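Local coordinates for putative uncharacterized protein PH0242 (Pyrococcus horikoshii, PDB 3VU1) that is an archaeal oligosaccharyltransferase of the AglB family, represented here by its C-terminal globular domain, which carries a bound calcium ion, at residues A[363-367]-A[469-473]. Sequence-based numbering, arbitrary orientation.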
ATOM      1  N   PRO A 363       3.921 -21.598 -10.883  1.00 45.12           N
ATOM      2  CA  PRO A 363       3.686 -20.321 -11.577  1.00 43.21           C
ATOM      3  C   PRO A 363       4.531 -19.185 -11.023  1.00 42.60           C
ATOM      4  O   PRO A 363       4.584 -18.118 -11.618  1.00 47.44           O
ATOM      5  CB  PRO A 363       2.193 -20.042 -11.371  1.00 40.33           C
ATOM      6  CG  PRO A 363       1.672 -21.130 -10.504  1.00 44.47           C
ATOM      7  CD  PRO A 363       2.853 -21.864  -9.910  1.00 45.99           C
ATOM      8  N   ALA A 364       5.215 -19.427  -9.916  1.00 40.80           N
ATOM      9  CA  ALA A 364       6.159 -18.463  -9.365  1.00 40.06           C
ATOM     10  C   ALA A 364       7.580 -18.722  -9.847  1.00 41.06           C
ATOM     11  O   ALA A 364       8.444 -17.860  -9.715  1.00 42.79           O
ATOM     12  CB  ALA A 364       6.107 -18.486  -7.842  1.00 38.44           C
ATOM     13  N   TYR A 365       7.826 -19.928 -10.357  1.00 40.66           N
ATOM     14  CA  TYR A 365       9.122 -20.279 -10.924  1.00 40.54           C
ATOM     15  C   TYR A 365       8.907 -21.096 -12.202  1.00 43.27           C
ATOM     16  O   TYR A 365       9.074 -22.293 -12.244  1.00 48.88           O
ATOM     17  CB  TYR A 365       9.999 -20.994  -9.907  1.00 37.28           C
ATOM     18  CG  TYR A 365      11.490 -20.662  -9.989  1.00 38.66           C
ATOM     19  CD1 TYR A 365      12.159 -20.169  -8.881  1.00 39.66           C
ATOM     20  CD2 TYR A 365      12.229 -20.862 -11.161  1.00 39.55           C
ATOM     21  CE1 TYR A 365      13.509 -19.887  -8.918  1.00 41.28           C
ATOM     22  CE2 TYR A 365      13.586 -20.576 -11.220  1.00 39.21           C
ATOM     23  CZ  TYR A 365      14.225 -20.095 -10.086  1.00 41.79           C
ATOM     24  OH  TYR A 365      15.577 -19.785 -10.081  1.00 40.14           O
ATOM     25  N   ILE A 366       8.510 -20.382 -13.234  1.00 47.01           N
ATOM     26  CA  ILE A 366       8.172 -20.890 -14.535  1.00 46.33           C
ATOM     27  C   ILE A 366       9.258 -21.767 -15.180  1.00 49.43           C
ATOM     28  O   ILE A 366       8.942 -22.829 -15.710  1.00 51.37           O
ATOM     29  CB  ILE A 366       7.660 -19.687 -15.388  1.00 48.62           C
ATOM     30  CG1 ILE A 366       6.151 -19.754 -15.501  1.00 53.69           C
ATOM     31  CG2 ILE A 366       8.166 -19.658 -16.804  1.00 49.83           C
ATOM     32  CD1 ILE A 366       5.494 -20.554 -14.392  1.00 52.34           C
ATOM     33  N   MET A 367      10.522 -21.347 -15.119  1.00 50.31           N
ATOM     34  CA  MET A 367      11.631 -22.090 -15.734  1.00 49.84           C
ATOM     35  C   MET A 367      12.952 -21.812 -15.029  1.00 52.27           C
ATOM     36  O   MET A 367      13.177 -20.689 -14.531  1.00 50.16           O
ATOM     37  CB  MET A 367      11.817 -21.699 -17.189  1.00 53.12           C
ATOM     38  CG  MET A 367      10.609 -21.809 -18.099  1.00 56.46           C
ATOM     39  SD  MET A 367      11.050 -21.189 -19.739  1.00 68.90           S
ATOM     40  CE  MET A 367      11.780 -22.655 -20.466  1.00 67.21           C
ATOM     41  N   ILE A 469      13.001 -16.203  -4.684  1.00 32.89           N
ATOM     42  CA  ILE A 469      13.362 -15.841  -6.046  1.00 33.67           C
ATOM     43  C   ILE A 469      12.241 -16.359  -6.915  1.00 34.81           C
ATOM     44  O   ILE A 469      11.830 -17.496  -6.759  1.00 39.26           O
ATOM     45  CB  ILE A 469      14.685 -16.497  -6.486  1.00 33.19           C
ATOM     46  CG1 ILE A 469      15.855 -15.887  -5.714  1.00 36.12           C
ATOM     47  CG2 ILE A 469      14.902 -16.331  -7.975  1.00 32.62           C
ATOM     48  CD1 ILE A 469      17.148 -16.678  -5.775  1.00 35.86           C
ATOM     49  N   ARG A 470      11.740 -15.540  -7.828  1.00 35.58           N
ATOM     50  CA  ARG A 470      10.651 -15.964  -8.689  1.00 36.41           C
ATOM     51  C   ARG A 470      10.995 -15.715 -10.133  1.00 39.11           C
ATOM     52  O   ARG A 470      11.712 -14.750 -10.461  1.00 43.29           O
ATOM     53  CB  ARG A 470       9.384 -15.183  -8.367  1.00 38.50           C
ATOM     54  CG  ARG A 470       8.959 -15.354  -6.939  1.00 40.31           C
ATOM     55  CD  ARG A 470       7.608 -14.753  -6.718  1.00 43.49           C
ATOM     56  NE  ARG A 470       7.135 -15.098  -5.394  1.00 44.79           N
ATOM     57  CZ  ARG A 470       5.858 -15.274  -5.097  1.00 43.87           C
ATOM     58  NH1 ARG A 470       4.933 -15.131  -6.043  1.00 39.26           N
ATOM     59  NH2 ARG A 470       5.533 -15.608  -3.861  1.00 41.49           N
ATOM     60  N   VAL A 471      10.465 -16.570 -10.997  1.00 36.38           N
ATOM     61  CA  VAL A 471      10.603 -16.390 -12.424  1.00 36.46           C
ATOM     62  C   VAL A 471       9.203 -16.541 -12.961  1.00 38.46           C
ATOM     63  O   VAL A 471       8.593 -17.602 -12.829  1.00 40.76           O
ATOM     64  CB  VAL A 471      11.569 -17.412 -13.049  1.00 34.07           C
ATOM     65  CG1 VAL A 471      11.569 -17.300 -14.568  1.00 31.81           C
ATOM     66  CG2 VAL A 471      12.966 -17.194 -12.485  1.00 33.98           C
ATOM     67  N   GLU A 472       8.690 -15.464 -13.548  1.00 38.98           N
ATOM     68  CA  GLU A 472       7.268 -15.348 -13.767  1.00 39.22           C
ATOM     69  C   GLU A 472       7.009 -14.806 -15.123  1.00 39.08           C
ATOM     70  O   GLU A 472       7.799 -14.017 -15.624  1.00 43.83           O
ATOM     71  CB  GLU A 472       6.651 -14.400 -12.747  1.00 43.25           C
ATOM     72  CG  GLU A 472       6.705 -14.855 -11.294  1.00 46.17           C
ATOM     73  CD  GLU A 472       6.025 -13.861 -10.375  1.00 47.71           C
ATOM     74  OE1 GLU A 472       4.806 -13.989 -10.177  1.00 48.10           O
ATOM     75  OE2 GLU A 472       6.708 -12.954  -9.858  1.00 48.60           O
ATOM     76  N   PRO A 473       5.907 -15.239 -15.742  1.00 37.57           N
ATOM     77  CA  PRO A 473       5.485 -14.633 -16.977  1.00 39.05           C
ATOM     78  C   PRO A 473       4.690 -13.363 -16.662  1.00 41.53           C
ATOM     79  O   PRO A 473       3.904 -13.347 -15.720  1.00 45.76           O
ATOM     80  CB  PRO A 473       4.607 -15.700 -17.590  1.00 36.94           C
ATOM     81  CG  PRO A 473       3.987 -16.343 -16.413  1.00 39.41           C
ATOM     82  CD  PRO A 473       5.079 -16.396 -15.391  1.00 37.39           C
TER
HETATM   83  O   HOH W   1       2.828 -16.088 -11.635  1.00 49.81           O
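Both backbone polar groups of Val471 are taken by the loop 363-367: its N donates to Ala364 O (2.7 Å), and its O accepts from Ile366 N (2.8 Å) in an almost straight bond, 171° at the hydrogen. In both, the donor tilts about 25° from the carbonyl plane. The pair forms a single beta bridge centred on Tyr365 and Val471, attaching the loop to strand 464-487 on the side away from strand 385-401, where Arg470 and Glu472 make their backbone bonds to Thr394 and Arg392.

Apolar packing backs the bridge. Val471 CG2 sits over one face of the Tyr365 ring, 4.0 Å from its centroid, as a CH-pi contact shifted toward the rim; with CG1 anti to the backbone N (chi1 173°), CG2 is the branch that meets the ring. On the CE1 side of the ring, that atom touches Ile469 CG2 at 3.9 Å, and Ile449 of helix 448-460 packs against all three side chains. Ile366 crosses Pro473 at about a right angle, CG1 against CD (3.5 Å). Ala364 CB lies over a face of the Arg470 guanidinium.

A water donates to Pro363 O (2.7 Å) and, at 3.2 Å, to Glu472 OE1, while Glu472 OE2 pairs with Arg392 and Arg470 NE with Asp59.

Two backbone bonds and the Tyr365 ring thus tie the loop to Val471, a one-point attachment within the Peripheral 2 domain that does not extend the sheet.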